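Local atomic coordinates of motility-associated killing factor MakB (Vibrio cholerae serotype O1, PDB entry 6W1W), a protein that is a component of a three-part cytotoxin and resembles alpha-pore-forming toxins, probably acting with its partner proteins to form pores in target-cell membranes. Residues A[111-122]-A[284-295]. Sequence-based numbering, arbitrary orientation.
Sequences QKTLKQNITLTN and SLLWQDELDKVN
In the long helical bundle of MakB, Trp287 and Leu114 interlock as knobs into holes between helix 100-151 and helix 276-302. The two segments run nearly antiparallel, at 155°, with axes 8.7 Å apart at closest approach. Trp287 sits among Leu114, Asn117, Ile118 and Thr121. Asn117 CB lies over one face of the Trp287 indole, making a CH-pi contact 3.7 Å from the centroid of its five-membered ring. The amide plane is tilted 47° to the ring, and ND2 of Asn117 leans over the six-membered ring, 3.4 Å from CH2 of Trp287. Thr121 OG1 donates a hydrogen bond to the backbone O of Asn117, one turn back.

Leu114 fills the reciprocal hole between Trp287, Glu290, Leu291 and Val294. Leu114 CD2 approaches CE3 of Trp287, while Leu114 CD1 meets CG2 of Val294 tip to tip at 3.6 Å. Such a bundle of long helices fits the resemblance to alpha-pore-forming toxins. Helix 69-90 joins here through Phe80 and Tyr83, whose rings meet Trp287, and helix 316-333 adds Trp323.

Toward Ser284 the pair comes closer, and the small residue lets Thr121 CG2 come within 3.6 Å of Ser284 CB. A weak hydrogen bond runs from Ser284 OG to Asn122 OD1. The Ile118 chain is extended, with CG1 anti to the backbone N (chi1 164°), and it lays CD1 across the bent side chain of Gln288, 3.9 Å from Gln288 CB.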
ATOM      1  N   GLN A 111     -10.009   9.426 -28.177  1.00121.38           N
ATOM      2  CA  GLN A 111      -9.324  10.636 -27.733  1.00109.02           C
ATOM      3  C   GLN A 111     -10.015  11.256 -26.527  1.00110.05           C
ATOM      4  O   GLN A 111      -9.350  11.751 -25.609  1.00102.78           O
ATOM      5  CB  GLN A 111      -9.246  11.635 -28.883  1.00107.36           C
ATOM      6  CG  GLN A 111      -8.633  12.968 -28.515  1.00112.83           C
ATOM      7  CD  GLN A 111      -8.956  14.036 -29.533  1.00111.86           C
ATOM      8  OE1 GLN A 111      -8.063  14.596 -30.167  1.00117.90           O
ATOM      9  NE2 GLN A 111     -10.244  14.317 -29.704  1.00106.20           N
ATOM     10  N   LYS A 112     -11.348  11.238 -26.504  1.00122.50           N
ATOM     11  CA  LYS A 112     -12.062  11.727 -25.329  1.00131.15           C
ATOM     12  C   LYS A 112     -11.815  10.816 -24.135  1.00122.75           C
ATOM     13  O   LYS A 112     -11.488  11.287 -23.040  1.00128.36           O
ATOM     14  CB  LYS A 112     -13.559  11.846 -25.623  1.00144.28           C
ATOM     15  CG  LYS A 112     -14.362  12.521 -24.510  1.00149.57           C
ATOM     16  CD  LYS A 112     -15.852  12.581 -24.839  1.00150.83           C
ATOM     17  CE  LYS A 112     -16.522  11.221 -24.682  1.00149.42           C
ATOM     18  NZ  LYS A 112     -16.467  10.734 -23.274  1.00142.34           N
ATOM     19  N   THR A 113     -11.947   9.501 -24.335  1.00116.54           N
ATOM     20  CA  THR A 113     -11.739   8.561 -23.238  1.00117.03           C
ATOM     21  C   THR A 113     -10.298   8.602 -22.746  1.00103.07           C
ATOM     22  O   THR A 113     -10.048   8.553 -21.536  1.00104.95           O
ATOM     23  CB  THR A 113     -12.123   7.147 -23.674  1.00128.12           C
ATOM     24  OG1 THR A 113     -13.412   7.178 -24.296  1.00142.27           O
ATOM     25  CG2 THR A 113     -12.178   6.210 -22.473  1.00118.55           C
ATOM     26  N   LEU A 114      -9.338   8.699 -23.669  1.00 98.92           N
ATOM     27  CA  LEU A 114      -7.941   8.847 -23.272  1.00 98.16           C
ATOM     28  C   LEU A 114      -7.747  10.088 -22.412  1.00108.80           C
ATOM     29  O   LEU A 114      -7.145  10.020 -21.334  1.00 96.08           O
ATOM     30  CB  LEU A 114      -7.043   8.906 -24.508  1.00 93.36           C
ATOM     31  CG  LEU A 114      -6.566   7.562 -25.055  1.00109.27           C
ATOM     32  CD1 LEU A 114      -5.959   7.739 -26.429  1.00120.91           C
ATOM     33  CD2 LEU A 114      -5.555   6.944 -24.113  1.00113.47           C
ATOM     34  N   LYS A 115      -8.265  11.233 -22.874  1.00118.82           N
ATOM     35  CA  LYS A 115      -8.149  12.476 -22.114  1.00107.18           C
ATOM     36  C   LYS A 115      -8.736  12.331 -20.715  1.00106.31           C
ATOM     37  O   LYS A 115      -8.160  12.826 -19.738  1.00102.73           O
ATOM     38  CB  LYS A 115      -8.836  13.621 -22.864  1.00105.92           C
ATOM     39  CG  LYS A 115      -7.947  14.384 -23.847  1.00117.20           C
ATOM     40  CD  LYS A 115      -8.762  15.433 -24.619  1.00126.06           C
ATOM     41  CE  LYS A 115      -7.885  16.461 -25.340  1.00122.00           C
ATOM     42  NZ  LYS A 115      -7.111  15.909 -26.488  1.00118.66           N
ATOM     43  N   GLN A 116      -9.882  11.654 -20.596  1.00112.67           N
ATOM     44  CA  GLN A 116     -10.484  11.456 -19.280  1.00112.19           C
ATOM     45  C   GLN A 116      -9.580  10.626 -18.382  1.00125.15           C
ATOM     46  O   GLN A 116      -9.419  10.934 -17.196  1.00133.24           O
ATOM     47  CB  GLN A 116     -11.849  10.777 -19.407  1.00122.11           C
ATOM     48  CG  GLN A 116     -12.894  11.561 -20.170  1.00142.52           C
ATOM     49  CD  GLN A 116     -14.213  10.818 -20.259  1.00149.62           C
ATOM     50  OE1 GLN A 116     -14.894  10.857 -21.286  1.00151.38           O
ATOM     51  NE2 GLN A 116     -14.580  10.134 -19.180  1.00145.95           N
ATOM     52  N   ASN A 117      -8.984   9.563 -18.930  1.00120.95           N
ATOM     53  CA  ASN A 117      -8.190   8.652 -18.115  1.00108.08           C
ATOM     54  C   ASN A 117      -6.947   9.341 -17.567  1.00114.04           C
ATOM     55  O   ASN A 117      -6.611   9.185 -16.390  1.00128.66           O
ATOM     56  CB  ASN A 117      -7.807   7.412 -18.925  1.00107.75           C
ATOM     57  CG  ASN A 117      -8.976   6.460 -19.125  1.00112.22           C
ATOM     58  OD1 ASN A 117      -9.988   6.546 -18.426  1.00105.89           O
ATOM     59  ND2 ASN A 117      -8.838   5.542 -20.079  1.00 94.79           N
ATOM     60  N   ILE A 118      -6.250  10.113 -18.404  1.00104.50           N
ATOM     61  CA  ILE A 118      -5.042  10.788 -17.933  1.00106.97           C
ATOM     62  C   ILE A 118      -5.384  11.875 -16.920  1.00115.89           C
ATOM     63  O   ILE A 118      -4.648  12.083 -15.950  1.00130.70           O
ATOM     64  CB  ILE A 118      -4.228  11.342 -19.118  1.00 93.86           C
ATOM     65  CG1 ILE A 118      -3.197  12.367 -18.647  1.00102.06           C
ATOM     66  CG2 ILE A 118      -5.120  11.952 -20.157  1.00 94.38           C
ATOM     67  CD1 ILE A 118      -2.319  12.897 -19.757  1.00 97.54           C
ATOM     68  N   THR A 119      -6.508  12.568 -17.107  1.00115.68           N
ATOM     69  CA  THR A 119      -6.918  13.574 -16.132  1.00132.36           C
ATOM     70  C   THR A 119      -7.199  12.940 -14.773  1.00126.47           C
ATOM     71  O   THR A 119      -6.597  13.317 -13.762  1.00127.22           O
ATOM     72  CB  THR A 119      -8.141  14.334 -16.648  1.00129.79           C
ATOM     73  OG1 THR A 119      -7.733  15.276 -17.651  1.00122.03           O
ATOM     74  CG2 THR A 119      -8.825  15.080 -15.511  1.00112.75           C
ATOM     75  N   LEU A 120      -8.101  11.956 -14.733  1.00126.65           N
ATOM     76  CA  LEU A 120      -8.472  11.334 -13.465  1.00148.20           C
ATOM     77  C   LEU A 120      -7.313  10.583 -12.817  1.00140.04           C
ATOM     78  O   LEU A 120      -7.392  10.257 -11.627  1.00139.98           O
ATOM     79  CB  LEU A 120      -9.664  10.397 -13.673  1.00167.36           C
ATOM     80  CG  LEU A 120     -11.068  11.011 -13.606  1.00159.41           C
ATOM     81  CD1 LEU A 120     -11.283  11.739 -12.279  1.00145.16           C
ATOM     82  CD2 LEU A 120     -11.343  11.936 -14.789  1.00147.75           C
ATOM     83  N   THR A 121      -6.243  10.302 -13.564  1.00137.41           N
ATOM     84  CA  THR A 121      -5.043   9.734 -12.956  1.00121.59           C
ATOM     85  C   THR A 121      -4.244  10.805 -12.223  1.00130.10           C
ATOM     86  O   THR A 121      -3.849  10.615 -11.068  1.00138.70           O
ATOM     87  CB  THR A 121      -4.167   9.055 -14.013  1.00115.09           C
ATOM     88  OG1 THR A 121      -4.813   7.871 -14.494  1.00126.22           O
ATOM     89  CG2 THR A 121      -2.812   8.683 -13.430  1.00105.29           C
ATOM     90  N   ASN A 122      -4.003  11.942 -12.881  1.00129.01           N
ATOM     91  CA  ASN A 122      -3.240  13.014 -12.249  1.00128.72           C
ATOM     92  C   ASN A 122      -3.972  13.604 -11.052  1.00138.82           C
ATOM     93  O   ASN A 122      -3.330  14.116 -10.127  1.00146.76           O
ATOM     94  CB  ASN A 122      -2.924  14.107 -13.269  1.00131.10           C
ATOM     95  CG  ASN A 122      -1.924  13.650 -14.311  1.00142.65           C
ATOM     96  OD1 ASN A 122      -1.092  12.780 -14.045  1.00150.19           O
ATOM     97  ND2 ASN A 122      -1.998  14.233 -15.503  1.00128.89           N
ATOM     98  N   SER A 284       0.157   7.685 -15.671  1.00121.48           N
ATOM     99  CA  SER A 284      -0.411   8.785 -16.445  1.00125.18           C
ATOM    100  C   SER A 284       0.333   8.962 -17.760  1.00116.75           C
ATOM    101  O   SER A 284      -0.285   9.176 -18.810  1.00108.96           O
ATOM    102  CB  SER A 284      -0.377  10.082 -15.631  1.00122.47           C
ATOM    103  OG  SER A 284       0.285  11.118 -16.337  1.00105.87           O
ATOM    104  N   LEU A 285       1.666   8.865 -17.724  1.00112.95           N
ATOM    105  CA  LEU A 285       2.449   8.928 -18.953  1.00112.65           C
ATOM    106  C   LEU A 285       2.072   7.809 -19.914  1.00109.15           C
ATOM    107  O   LEU A 285       2.208   7.969 -21.131  1.00104.58           O
ATOM    108  CB  LEU A 285       3.942   8.874 -18.628  1.00112.91           C
ATOM    109  CG  LEU A 285       4.912   8.856 -19.814  1.00121.59           C
ATOM    110  CD1 LEU A 285       4.787  10.127 -20.646  1.00119.55           C
ATOM    111  CD2 LEU A 285       6.345   8.652 -19.346  1.00129.49           C
ATOM    112  N   LEU A 286       1.592   6.678 -19.389  1.00111.50           N
ATOM    113  CA  LEU A 286       1.159   5.587 -20.257  1.00113.42           C
ATOM    114  C   LEU A 286      -0.012   6.017 -21.129  1.00120.22           C
ATOM    115  O   LEU A 286      -0.022   5.773 -22.342  1.00119.51           O
ATOM    116  CB  LEU A 286       0.785   4.362 -19.425  1.00109.85           C
ATOM    117  CG  LEU A 286       0.304   3.191 -20.284  1.00107.44           C
ATOM    118  CD1 LEU A 286       1.368   2.882 -21.309  1.00109.48           C
ATOM    119  CD2 LEU A 286      -0.011   1.967 -19.438  1.00 99.77           C
ATOM    120  N   TRP A 287      -1.016   6.657 -20.523  1.00119.49           N
ATOM    121  CA  TRP A 287      -2.113   7.212 -21.306  1.00109.45           C
ATOM    122  C   TRP A 287      -1.647   8.368 -22.186  1.00107.79           C
ATOM    123  O   TRP A 287      -2.151   8.539 -23.302  1.00101.81           O
ATOM    124  CB  TRP A 287      -3.230   7.696 -20.387  1.00 94.65           C
ATOM    125  CG  TRP A 287      -3.900   6.654 -19.552  1.00 84.37           C
ATOM    126  CD1 TRP A 287      -3.925   6.591 -18.190  1.00 98.41           C
ATOM    127  CD2 TRP A 287      -4.682   5.550 -20.018  1.00 81.74           C
ATOM    128  NE1 TRP A 287      -4.665   5.510 -17.778  1.00 92.05           N
ATOM    129  CE2 TRP A 287      -5.140   4.854 -18.883  1.00 87.89           C
ATOM    130  CE3 TRP A 287      -5.033   5.079 -21.285  1.00 87.39           C
ATOM    131  CZ2 TRP A 287      -5.929   3.712 -18.975  1.00 94.51           C
ATOM    132  CZ3 TRP A 287      -5.818   3.944 -21.377  1.00 95.38           C
ATOM    133  CH2 TRP A 287      -6.256   3.273 -20.229  1.00100.11           C
ATOM    134  N   GLN A 288      -0.690   9.164 -21.703  1.00 97.11           N
ATOM    135  CA  GLN A 288      -0.315  10.394 -22.395  1.00102.14           C
ATOM    136  C   GLN A 288       0.273  10.097 -23.769  1.00110.64           C
ATOM    137  O   GLN A 288      -0.279  10.511 -24.795  1.00113.46           O
ATOM    138  CB  GLN A 288       0.661  11.206 -21.535  1.00114.41           C
ATOM    139  CG  GLN A 288       1.340  12.371 -22.253  1.00120.80           C
ATOM    140  CD  GLN A 288       0.359  13.357 -22.865  1.00124.36           C
ATOM    141  OE1 GLN A 288      -0.768  13.515 -22.395  1.00111.68           O
ATOM    142  NE2 GLN A 288       0.790  14.027 -23.926  1.00123.45           N
ATOM    143  N   ASP A 289       1.391   9.364 -23.818  1.00122.88           N
ATOM    144  CA  ASP A 289       1.966   9.026 -25.115  1.00118.11           C
ATOM    145  C   ASP A 289       1.110   8.026 -25.888  1.00101.75           C
ATOM    146  O   ASP A 289       1.410   7.754 -27.055  1.00 95.89           O
ATOM    147  CB  ASP A 289       3.402   8.507 -24.955  1.00119.38           C
ATOM    148  CG  ASP A 289       3.493   7.245 -24.117  1.00128.04           C
ATOM    149  OD1 ASP A 289       2.466   6.813 -23.555  1.00137.77           O
ATOM    150  OD2 ASP A 289       4.603   6.679 -24.029  1.00126.42           O
ATOM    151  N   GLU A 290       0.056   7.483 -25.269  1.00101.45           N
ATOM    152  CA  GLU A 290      -0.965   6.752 -26.015  1.00107.99           C
ATOM    153  C   GLU A 290      -1.932   7.711 -26.698  1.00121.31           C
ATOM    154  O   GLU A 290      -2.402   7.446 -27.811  1.00121.57           O
ATOM    155  CB  GLU A 290      -1.726   5.810 -25.079  1.00116.43           C
ATOM    156  CG  GLU A 290      -2.645   4.833 -25.792  1.00121.05           C
ATOM    157  CD  GLU A 290      -1.887   3.901 -26.714  1.00123.40           C
ATOM    158  OE1 GLU A 290      -0.772   3.472 -26.343  1.00108.97           O
ATOM    159  OE2 GLU A 290      -2.402   3.609 -27.814  1.00131.85           O
ATOM    160  N   LEU A 291      -2.242   8.829 -26.038  1.00115.79           N
ATOM    161  CA  LEU A 291      -3.025   9.880 -26.678  1.00111.32           C
ATOM    162  C   LEU A 291      -2.239  10.542 -27.804  1.00110.00           C
ATOM    163  O   LEU A 291      -2.809  10.887 -28.845  1.00101.28           O
ATOM    164  CB  LEU A 291      -3.453  10.910 -25.635  1.00114.81           C
ATOM    165  CG  LEU A 291      -3.975  12.260 -26.130  1.00101.77           C
ATOM    166  CD1 LEU A 291      -5.379  12.128 -26.700  1.00 95.60           C
ATOM    167  CD2 LEU A 291      -3.930  13.269 -24.997  1.00 96.60           C
ATOM    168  N   ASP A 292      -0.929  10.725 -27.615  1.00102.88           N
ATOM    169  CA  ASP A 292      -0.098  11.275 -28.683  1.00106.21           C
ATOM    170  C   ASP A 292      -0.192  10.439 -29.951  1.00111.84           C
ATOM    171  O   ASP A 292      -0.050  10.972 -31.056  1.00106.05           O
ATOM    172  CB  ASP A 292       1.360  11.374 -28.233  1.00119.98           C
ATOM    173  CG  ASP A 292       1.538  12.250 -27.013  1.00131.26           C
ATOM    174  OD1 ASP A 292       0.542  12.854 -26.561  1.00137.04           O
ATOM    175  OD2 ASP A 292       2.677  12.331 -26.503  1.00136.65           O
ATOM    176  N   LYS A 293      -0.428   9.132 -29.818  1.00117.35           N
ATOM    177  CA  LYS A 293      -0.576   8.292 -31.002  1.00113.50           C
ATOM    178  C   LYS A 293      -1.909   8.548 -31.694  1.00103.96           C
ATOM    179  O   LYS A 293      -1.961   8.666 -32.923  1.00103.15           O
ATOM    180  CB  LYS A 293      -0.442   6.814 -30.632  1.00119.86           C
ATOM    181  CG  LYS A 293       0.888   6.426 -30.011  1.00116.32           C
ATOM    182  CD  LYS A 293       0.866   4.962 -29.585  1.00113.14           C
ATOM    183  CE  LYS A 293       1.996   4.638 -28.622  1.00104.71           C
ATOM    184  NZ  LYS A 293       1.793   3.318 -27.968  1.00104.32           N
ATOM    185  N   VAL A 294      -2.999   8.636 -30.928  1.00100.88           N
ATOM    186  CA  VAL A 294      -4.295   8.858 -31.559  1.00110.36           C
ATOM    187  C   VAL A 294      -4.445  10.292 -32.048  1.00112.90           C
ATOM    188  O   VAL A 294      -5.260  10.551 -32.941  1.00117.51           O
ATOM    189  CB  VAL A 294      -5.449   8.491 -30.609  1.00103.39           C
ATOM    190  CG1 VAL A 294      -5.192   7.142 -29.968  1.00 97.15           C
ATOM    191  CG2 VAL A 294      -5.641   9.561 -29.558  1.00112.47           C
ATOM    192  N   ASN A 295      -3.684  11.239 -31.492  1.00112.96           N
ATOM    193  CA  ASN A 295      -3.701  12.598 -32.024  1.00104.95           C
ATOM    194  C   ASN A 295      -3.054  12.646 -33.400  1.00103.80           C
ATOM    195  O   ASN A 295      -3.626  13.198 -34.346  1.00112.16           O
ATOM    196  CB  ASN A 295      -2.995  13.561 -31.066  1.00104.19           C
ATOM    197  CG  ASN A 295      -3.902  14.050 -29.945  1.00107.06           C
ATOM    198  OD1 ASN A 295      -5.131  13.981 -30.040  1.00104.09           O
ATOM    199  ND2 ASN A 295      -3.294  14.560 -28.877  1.00 93.06           N
TER